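Putative uncharacterized protein (Streptococcus suis, PDB 4XZ7) probably catalyses transglutaminase-type acyl transfer and counters phagocytosis as a virulence factor, this chain being an N-terminal part of a longer, probably secreted protein. Local coordinates at residues K61-L66 and I82-K87; V286-E291 and R352-I357. All coordinates share one frame; numbering follows the deposited sequence.

The two contacts lie on opposite sides of the chain's centre. Their own centres are 57 Å apart and their nearest atoms about 40 Å apart, so they do not touch. Interaction 1 comes first along the chain and is complete before interaction 2 begins. Each joins two antiparallel strands, but in separate sheets. Residues 61-66 and 82-87 pair strands 63-68 and 79-86 in the mixed sheet near the N-terminus. Residues 286-291 and 352-357 pair strands 282-288 and 354-357 in a five-stranded sheet, whose strand 282-288 belongs to the transglutaminase-like region. The contacts thus help build two distant parts of an elongated chain.

Interaction 1: residues K61-L66 and I82-K87; sequences KNNNFL and ILVMNK
Phe65 turns CG anti to its own carbonyl carbon (chi1 -64°), and Val84 places CG1 in the same sense (chi1 -58°). The two side chains lie side by side and point the same way. Val84 CG1 comes within 3.4 Å of Phe65 CD2, approaching the ring obliquely. Ile82 CG2 meets the same ring at its edge, in plane, 3.7 Å from Phe65 CD2. Phe22 stacks on the Phe65 ring, and Trp19 also meets it.

The backbones form an antiparallel pair. Asn64 and Met85 bond in both directions: Asn64 N lies 3.0 Å from Met85 O, nearly in line with that carbonyl, and Met85 N donates back to Asn64 O. Leu66 N gives a further bond to Leu83 O, at 2.9 Å. Beyond it, a water accepts from Leu83 N and donates to Leu66 O, linking the two residues where those atoms form no direct bond. Leu66 CB also packs against Leu83 CB.

At the other end, Lys87 N donates to Asn62 O over 3.0 Å. The aliphatic part of Lys87 lies against the 61-62 backbone, with CE 3.1 Å from Lys61 O. NZ has a weak bond to a water that donates to Asn63 O. Asn63 itself turns its ND2 to Phe59 O.

The contact therefore changes character along its length. Apolar groups pack on the Phe65-Val84 face, and Leu66 and Met85 on the other face are buried too, against Val16. Backbone bonds satisfy peptide groups between the strands. The Lys87 end is exposed, and a water links the segments at each end.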
ATOM      1  N   LYS B  61      -9.292 -22.866  -5.014  1.00 31.59           N
ATOM      2  CA  LYS B  61      -9.743 -21.498  -5.241  1.00 35.38           C
ATOM      3  C   LYS B  61      -8.839 -20.766  -6.214  1.00 35.25           C
ATOM      4  O   LYS B  61      -9.308 -20.053  -7.095  1.00 42.14           O
ATOM      5  CB  LYS B  61      -9.810 -20.729  -3.918  1.00 39.99           C
ATOM      6  CG  LYS B  61     -10.901 -21.219  -2.986  1.00 43.66           C
ATOM      7  CD  LYS B  61     -10.882 -20.470  -1.664  1.00 46.53           C
ATOM      8  CE  LYS B  61     -12.031 -20.920  -0.775  1.00 42.59           C
ATOM      9  NZ  LYS B  61     -12.103 -20.116   0.473  1.00 45.46           N
ATOM     10  N   ASN B  62      -7.537 -20.951  -6.046  1.00 37.47           N
ATOM     11  CA  ASN B  62      -6.547 -20.241  -6.850  1.00 43.14           C
ATOM     12  C   ASN B  62      -5.803 -21.128  -7.850  1.00 42.13           C
ATOM     13  O   ASN B  62      -5.039 -20.619  -8.675  1.00 40.74           O
ATOM     14  CB  ASN B  62      -5.530 -19.557  -5.935  1.00 44.73           C
ATOM     15  CG  ASN B  62      -6.154 -18.476  -5.079  1.00 50.81           C
ATOM     16  OD1 ASN B  62      -7.188 -17.911  -5.429  1.00 48.64           O
ATOM     17  ND2 ASN B  62      -5.523 -18.180  -3.951  1.00 54.52           N
ATOM     18  N   ASN B  63      -6.025 -22.443  -7.779  1.00 38.53           N
ATOM     19  CA  ASN B  63      -5.303 -23.389  -8.631  1.00 32.11           C
ATOM     20  C   ASN B  63      -6.206 -24.370  -9.352  1.00 29.28           C
ATOM     21  O   ASN B  63      -7.238 -24.786  -8.822  1.00 32.62           O
ATOM     22  CB  ASN B  63      -4.286 -24.206  -7.810  1.00 28.56           C
ATOM     23  CG  ASN B  63      -3.343 -23.344  -7.003  1.00 25.88           C
ATOM     24  OD1 ASN B  63      -2.366 -22.826  -7.530  1.00 31.45           O
ATOM     25  ND2 ASN B  63      -3.626 -23.198  -5.708  1.00 27.69           N
ATOM     26  N   ASN B  64      -5.803 -24.778 -10.549  1.00 23.01           N
ATOM     27  CA  ASN B  64      -6.393 -25.955 -11.160  1.00 25.96           C
ATOM     28  C   ASN B  64      -5.525 -27.181 -10.913  1.00 23.40           C
ATOM     29  O   ASN B  64      -4.396 -27.065 -10.463  1.00 24.13           O
ATOM     30  CB  ASN B  64      -6.611 -25.724 -12.645  1.00 30.45           C
ATOM     31  CG  ASN B  64      -7.745 -24.755 -12.905  1.00 38.26           C
ATOM     32  OD1 ASN B  64      -8.833 -24.918 -12.358  1.00 34.90           O
ATOM     33  ND2 ASN B  64      -7.490 -23.727 -13.706  1.00 37.33           N
ATOM     34  N   PHE B  65      -6.064 -28.353 -11.208  1.00 23.96           N
ATOM     35  CA  PHE B  65      -5.432 -29.605 -10.855  1.00 23.54           C
ATOM     36  C   PHE B  65      -5.049 -30.282 -12.148  1.00 32.84           C
ATOM     37  O   PHE B  65      -5.757 -30.137 -13.142  1.00 27.41           O
ATOM     38  CB  PHE B  65      -6.383 -30.474 -10.025  1.00 20.91           C
ATOM     39  CG  PHE B  65      -6.734 -29.872  -8.693  1.00 22.88           C
ATOM     40  CD1 PHE B  65      -7.738 -28.921  -8.589  1.00 26.01           C
ATOM     41  CD2 PHE B  65      -6.032 -30.237  -7.546  1.00 20.74           C
ATOM     42  CE1 PHE B  65      -8.047 -28.344  -7.369  1.00 27.62           C
ATOM     43  CE2 PHE B  65      -6.333 -29.661  -6.321  1.00 22.19           C
ATOM     44  CZ  PHE B  65      -7.340 -28.714  -6.234  1.00 25.54           C
ATOM     45  N   LEU B  66      -3.937 -31.009 -12.147  1.00 23.58           N
ATOM     46  CA  LEU B  66      -3.502 -31.707 -13.354  1.00 22.42           C
ATOM     47  C   LEU B  66      -3.778 -33.190 -13.278  1.00 27.96           C
ATOM     48  O   LEU B  66      -3.544 -33.822 -12.243  1.00 28.96           O
ATOM     49  CB  LEU B  66      -2.006 -31.492 -13.593  1.00 19.63           C
ATOM     50  CG  LEU B  66      -1.549 -30.057 -13.797  1.00 27.51           C
ATOM     51  CD1 LEU B  66      -0.141 -30.071 -14.347  1.00 26.53           C
ATOM     52  CD2 LEU B  66      -2.491 -29.347 -14.759  1.00 28.90           C
ATOM     53  N   ILE B  82      -0.249 -34.636  -5.654  1.00 21.00           N
ATOM     54  CA  ILE B  82      -1.148 -33.964  -6.577  1.00 20.79           C
ATOM     55  C   ILE B  82      -0.440 -32.759  -7.178  1.00 22.25           C
ATOM     56  O   ILE B  82       0.230 -32.025  -6.466  1.00 19.31           O
ATOM     57  CB  ILE B  82      -2.445 -33.538  -5.867  1.00 24.63           C
ATOM     58  CG1 ILE B  82      -3.202 -34.798  -5.428  1.00 24.74           C
ATOM     59  CG2 ILE B  82      -3.292 -32.646  -6.794  1.00 20.97           C
ATOM     60  CD1 ILE B  82      -4.343 -34.547  -4.470  1.00 28.05           C
ATOM     61  N   LEU B  83      -0.549 -32.583  -8.491  1.00 19.66           N
ATOM     62  CA  LEU B  83       0.057 -31.441  -9.164  1.00 18.86           C
ATOM     63  C   LEU B  83      -0.980 -30.369  -9.420  1.00 18.69           C
ATOM     64  O   LEU B  83      -2.019 -30.652 -10.005  1.00 19.17           O
ATOM     65  CB  LEU B  83       0.675 -31.853 -10.500  1.00 20.46           C
ATOM     66  CG  LEU B  83       2.090 -32.431 -10.605  1.00 28.83           C
ATOM     67  CD1 LEU B  83       2.485 -33.191  -9.383  1.00 22.61           C
ATOM     68  CD2 LEU B  83       2.129 -33.345 -11.818  1.00 34.56           C
ATOM     69  N   VAL B  84      -0.689 -29.135  -9.021  1.00 19.36           N
ATOM     70  CA  VAL B  84      -1.585 -28.025  -9.322  1.00 24.04           C
ATOM     71  C   VAL B  84      -0.819 -26.876  -9.964  1.00 27.45           C
ATOM     72  O   VAL B  84       0.404 -26.861  -9.947  1.00 17.59           O
ATOM     73  CB  VAL B  84      -2.274 -27.499  -8.054  1.00 21.13           C
ATOM     74  CG1 VAL B  84      -3.036 -28.597  -7.388  1.00 18.74           C
ATOM     75  CG2 VAL B  84      -1.215 -26.918  -7.094  1.00 20.97           C
ATOM     76  N   MET B  85      -1.535 -25.894 -10.505  1.00 28.05           N
ATOM     77  CA  MET B  85      -0.870 -24.698 -11.013  1.00 32.08           C
ATOM     78  C   MET B  85      -1.821 -23.516 -10.934  1.00 34.66           C
ATOM     79  O   MET B  85      -3.036 -23.713 -10.928  1.00 30.09           O
ATOM     80  CB  MET B  85      -0.380 -24.912 -12.446  1.00 32.76           C
ATOM     81  CG  MET B  85      -1.469 -24.953 -13.476  1.00 38.33           C
ATOM     82  SD  MET B  85      -0.896 -25.145 -15.176  1.00 56.42           S
ATOM     83  CE  MET B  85      -2.476 -25.076 -15.989  1.00 37.89           C
ATOM     84  N   ASN B  86      -1.264 -22.305 -10.844  1.00 36.24           N
ATOM     85  CA  ASN B  86      -2.060 -21.076 -10.806  1.00 30.46           C
ATOM     86  C   ASN B  86      -3.060 -21.032 -11.943  1.00 24.60           C
ATOM     87  O   ASN B  86      -2.731 -21.377 -13.083  1.00 24.82           O
ATOM     88  CB  ASN B  86      -1.157 -19.841 -10.854  1.00 39.53           C
ATOM     89  CG  ASN B  86      -0.918 -19.240  -9.478  1.00 49.87           C
ATOM     90  OD1 ASN B  86      -1.833 -19.176  -8.653  1.00 54.03           O
ATOM     91  ND2 ASN B  86       0.317 -18.804  -9.219  1.00 51.03           N
ATOM     92  N   LYS B  87      -4.292 -20.635 -11.628  1.00 28.92           N
ATOM     93  CA  LYS B  87      -5.379 -20.636 -12.606  1.00 33.03           C
ATOM     94  C   LYS B  87      -5.077 -19.879 -13.917  1.00 36.45           C
ATOM     95  O   LYS B  87      -5.570 -20.265 -14.980  1.00 41.27           O
ATOM     96  CB  LYS B  87      -6.660 -20.076 -11.964  1.00 34.45           C
ATOM     97  CG  LYS B  87      -7.361 -21.046 -10.988  1.00 37.31           C
ATOM     98  CD  LYS B  87      -8.720 -20.492 -10.514  1.00 44.03           C
ATOM     99  CE  LYS B  87      -9.561 -21.534  -9.767  1.00 46.12           C
ATOM    100  NZ  LYS B  87     -10.510 -22.269 -10.646  1.00 48.53           N
TER
HETATM  101  O   HOH W   1      -9.932 -25.286  -8.993  1.00 50.27           O
HETATM  102  O   HOH W   2      -1.940 -34.444 -10.032  1.00 25.77           O

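Interaction 2: residues V286-E291 and R352-I357; sequences VGKNAE and RNYMII
A G1 beta bulge marks the end of an inner antiparallel strand pair of the five-stranded sheet: Asn353 and Tyr354 both face Lys288. Lys288 N donates to Tyr354 O over 2.8 Å, in the carbonyl plane. The return bond, from Tyr354 N to Lys288 O, is weak. Asn353 N donates to Asn289 O at 2.6 Å, from above that carbonyl's plane. Further along, Ile356 N donates to Val286 O.

Tyr354 CG sits between its backbone N and carbonyl carbon (chi1 66°). One ring face lies under the Gly287-Lys288 peptide, with Lys288 N 3.9 Å above the plane, over the ring centre. The Lys288 chain runs beside the tyrosine in the same direction, its CG 3.4 Å from Tyr354 OH. Lys288 NZ continues to a salt bridge with Glu351. Met355 brings SD to 3.5 Å from Gly287 N.

Arg352 closes the loop end. Its guanidinium meets Ala290 O edge-on and in plane. NE, at 2.8 Å, and NH2 both donate to that single oxygen, which would help to fix the rotation of the group. The NH2 bond lies on a lone pair, while NE comes from above the carbonyl plane.

Strand 354-357 also bonds to strand 340-343, so it sits inside the sheet. The arrangement is typical of a G1 beta bulge, with Asn353 in left-handed conformation, where strands 282-288 and 354-357 meet their loops.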
ATOM      1  N   VAL B 286      -4.565  14.767  22.312  1.00 24.57           N
ATOM      2  CA  VAL B 286      -3.226  14.989  21.803  1.00 23.93           C
ATOM      3  C   VAL B 286      -2.704  16.350  22.229  1.00 27.44           C
ATOM      4  O   VAL B 286      -3.474  17.278  22.484  1.00 30.71           O
ATOM      5  CB  VAL B 286      -3.169  14.906  20.270  1.00 28.41           C
ATOM      6  CG1 VAL B 286      -3.583  13.521  19.797  1.00 28.61           C
ATOM      7  CG2 VAL B 286      -4.054  15.988  19.650  1.00 33.83           C
ATOM      8  N   GLY B 287      -1.383  16.470  22.271  1.00 24.05           N
ATOM      9  CA  GLY B 287      -0.739  17.690  22.693  1.00 24.51           C
ATOM     10  C   GLY B 287       0.743  17.516  22.474  1.00 33.43           C
ATOM     11  O   GLY B 287       1.171  16.874  21.506  1.00 33.05           O
ATOM     12  N   LYS B 288       1.540  18.070  23.370  1.00 26.71           N
ATOM     13  CA  LYS B 288       2.977  17.916  23.233  1.00 32.04           C
ATOM     14  C   LYS B 288       3.652  17.469  24.520  1.00 30.25           C
ATOM     15  O   LYS B 288       3.212  17.816  25.623  1.00 32.18           O
ATOM     16  CB  LYS B 288       3.608  19.217  22.735  1.00 32.29           C
ATOM     17  CG  LYS B 288       3.242  19.508  21.285  1.00 36.63           C
ATOM     18  CD  LYS B 288       4.070  20.611  20.678  1.00 39.76           C
ATOM     19  CE  LYS B 288       3.699  20.794  19.209  1.00 39.79           C
ATOM     20  NZ  LYS B 288       4.632  21.721  18.515  1.00 46.91           N
ATOM     21  N   ASN B 289       4.708  16.674  24.335  1.00 30.98           N
ATOM     22  CA  ASN B 289       5.641  16.265  25.379  1.00 41.09           C
ATOM     23  C   ASN B 289       6.069  17.394  26.268  1.00 36.61           C
ATOM     24  O   ASN B 289       5.980  18.555  25.881  1.00 29.13           O
ATOM     25  CB  ASN B 289       6.917  15.676  24.765  1.00 40.75           C
ATOM     26  CG  ASN B 289       7.198  14.297  25.250  1.00 49.18           C
ATOM     27  OD1 ASN B 289       6.558  13.827  26.190  1.00 59.77           O
ATOM     28  ND2 ASN B 289       8.153  13.624  24.618  1.00 45.96           N
ATOM     29  N   ALA B 290       6.608  17.039  27.432  1.00 41.40           N
ATOM     30  CA  ALA B 290       7.322  18.001  28.252  1.00 46.12           C
ATOM     31  C   ALA B 290       8.650  18.358  27.571  1.00 47.64           C
ATOM     32  O   ALA B 290       9.322  19.300  27.982  1.00 51.58           O
ATOM     33  CB  ALA B 290       7.550  17.453  29.654  1.00 45.85           C
ATOM     34  N   GLU B 291       9.008  17.614  26.525  1.00 43.86           N
ATOM     35  CA  GLU B 291      10.157  17.948  25.673  1.00 41.43           C
ATOM     36  C   GLU B 291       9.746  18.585  24.339  1.00 39.34           C
ATOM     37  O   GLU B 291      10.547  18.663  23.415  1.00 43.77           O
ATOM     38  CB  GLU B 291      10.999  16.698  25.379  1.00 39.12           C
ATOM     39  CG  GLU B 291      11.407  15.902  26.598  1.00 49.76           C
ATOM     40  CD  GLU B 291      12.527  16.554  27.400  1.00 62.23           C
ATOM     41  OE1 GLU B 291      13.540  16.965  26.791  1.00 64.01           O
ATOM     42  OE2 GLU B 291      12.398  16.648  28.644  1.00 66.57           O
ATOM     43  N   ARG B 352       5.061  22.986  25.075  1.00 55.78           N
ATOM     44  CA  ARG B 352       5.499  21.756  25.715  1.00 48.29           C
ATOM     45  C   ARG B 352       4.601  21.466  26.902  1.00 35.32           C
ATOM     46  O   ARG B 352       4.082  22.384  27.527  1.00 36.34           O
ATOM     47  CB  ARG B 352       6.964  21.855  26.152  1.00 48.27           C
ATOM     48  CG  ARG B 352       7.318  23.158  26.853  1.00 59.77           C
ATOM     49  CD  ARG B 352       8.776  23.174  27.299  1.00 67.61           C
ATOM     50  NE  ARG B 352       9.047  22.118  28.271  1.00 73.28           N
ATOM     51  CZ  ARG B 352       8.959  22.271  29.588  1.00 75.12           C
ATOM     52  NH1 ARG B 352       8.614  23.444  30.102  1.00 75.90           N
ATOM     53  NH2 ARG B 352       9.219  21.247  30.393  1.00 78.15           N
ATOM     54  N   ASN B 353       4.408  20.182  27.185  1.00 34.62           N
ATOM     55  CA  ASN B 353       3.631  19.720  28.333  1.00 33.69           C
ATOM     56  C   ASN B 353       2.200  20.248  28.380  1.00 31.22           C
ATOM     57  O   ASN B 353       1.733  20.704  29.427  1.00 32.69           O
ATOM     58  CB  ASN B 353       4.347  20.074  29.641  1.00 37.40           C
ATOM     59  CG  ASN B 353       3.902  19.199  30.800  1.00 37.27           C
ATOM     60  OD1 ASN B 353       3.536  18.040  30.613  1.00 33.06           O
ATOM     61  ND2 ASN B 353       3.911  19.757  31.997  1.00 42.52           N
ATOM     62  N   TYR B 354       1.504  20.171  27.248  1.00 31.48           N
ATOM     63  CA  TYR B 354       0.062  20.381  27.233  1.00 32.03           C
ATOM     64  C   TYR B 354      -0.649  19.243  26.513  1.00 29.76           C
ATOM     65  O   TYR B 354      -0.082  18.591  25.645  1.00 30.58           O
ATOM     66  CB  TYR B 354      -0.309  21.716  26.572  1.00 27.88           C
ATOM     67  CG  TYR B 354       0.021  21.786  25.102  1.00 27.15           C
ATOM     68  CD1 TYR B 354      -0.912  21.416  24.133  1.00 26.79           C
ATOM     69  CD2 TYR B 354       1.275  22.206  24.675  1.00 41.93           C
ATOM     70  CE1 TYR B 354      -0.600  21.472  22.769  1.00 26.16           C
ATOM     71  CE2 TYR B 354       1.593  22.267  23.322  1.00 40.18           C
ATOM     72  CZ  TYR B 354       0.650  21.902  22.379  1.00 41.03           C
ATOM     73  OH  TYR B 354       0.973  21.964  21.042  1.00 42.26           O
ATOM     74  N   MET B 355      -1.896  19.021  26.905  1.00 27.37           N
ATOM     75  CA  MET B 355      -2.845  18.202  26.166  1.00 35.29           C
ATOM     76  C   MET B 355      -4.014  19.096  25.779  1.00 38.21           C
ATOM     77  O   MET B 355      -4.488  19.890  26.598  1.00 33.91           O
ATOM     78  CB  MET B 355      -3.325  17.004  26.999  1.00 27.15           C
ATOM     79  CG  MET B 355      -2.275  15.899  27.092  1.00 26.85           C
ATOM     80  SD  MET B 355      -2.006  15.177  25.462  1.00 25.31           S
ATOM     81  CE  MET B 355      -0.251  14.830  25.459  1.00 24.68           C
ATOM     82  N   ILE B 356      -4.459  18.985  24.532  1.00 33.51           N
ATOM     83  CA  ILE B 356      -5.586  19.772  24.044  1.00 35.85           C
ATOM     84  C   ILE B 356      -6.904  19.088  24.399  1.00 28.05           C
ATOM     85  O   ILE B 356      -7.287  18.103  23.783  1.00 36.53           O
ATOM     86  CB  ILE B 356      -5.487  19.994  22.512  1.00 32.54           C
ATOM     87  CG1 ILE B 356      -4.179  20.722  22.185  1.00 35.33           C
ATOM     88  CG2 ILE B 356      -6.705  20.767  22.006  1.00 31.45           C
ATOM     89  CD1 ILE B 356      -3.934  20.991  20.706  1.00 35.41           C
ATOM     90  N   ILE B 357      -7.596  19.608  25.404  1.00 31.73           N
ATOM     91  CA  ILE B 357      -8.809  18.957  25.886  1.00 35.01           C
ATOM     92  C   ILE B 357     -10.059  19.697  25.414  1.00 37.14           C
ATOM     93  O   ILE B 357      -9.974  20.822  24.926  1.00 47.60           O
ATOM     94  CB  ILE B 357      -8.818  18.857  27.420  1.00 36.77           C
ATOM     95  CG1 ILE B 357      -9.192  20.200  28.047  1.00 36.91           C
ATOM     96  CG2 ILE B 357      -7.448  18.412  27.945  1.00 30.95           C
ATOM     97  CD1 ILE B 357      -9.481  20.109  29.540  1.00 36.72           C
TER
HETATM   98  O   HOH W   3      -6.655  16.772  21.576  1.00 20.55           O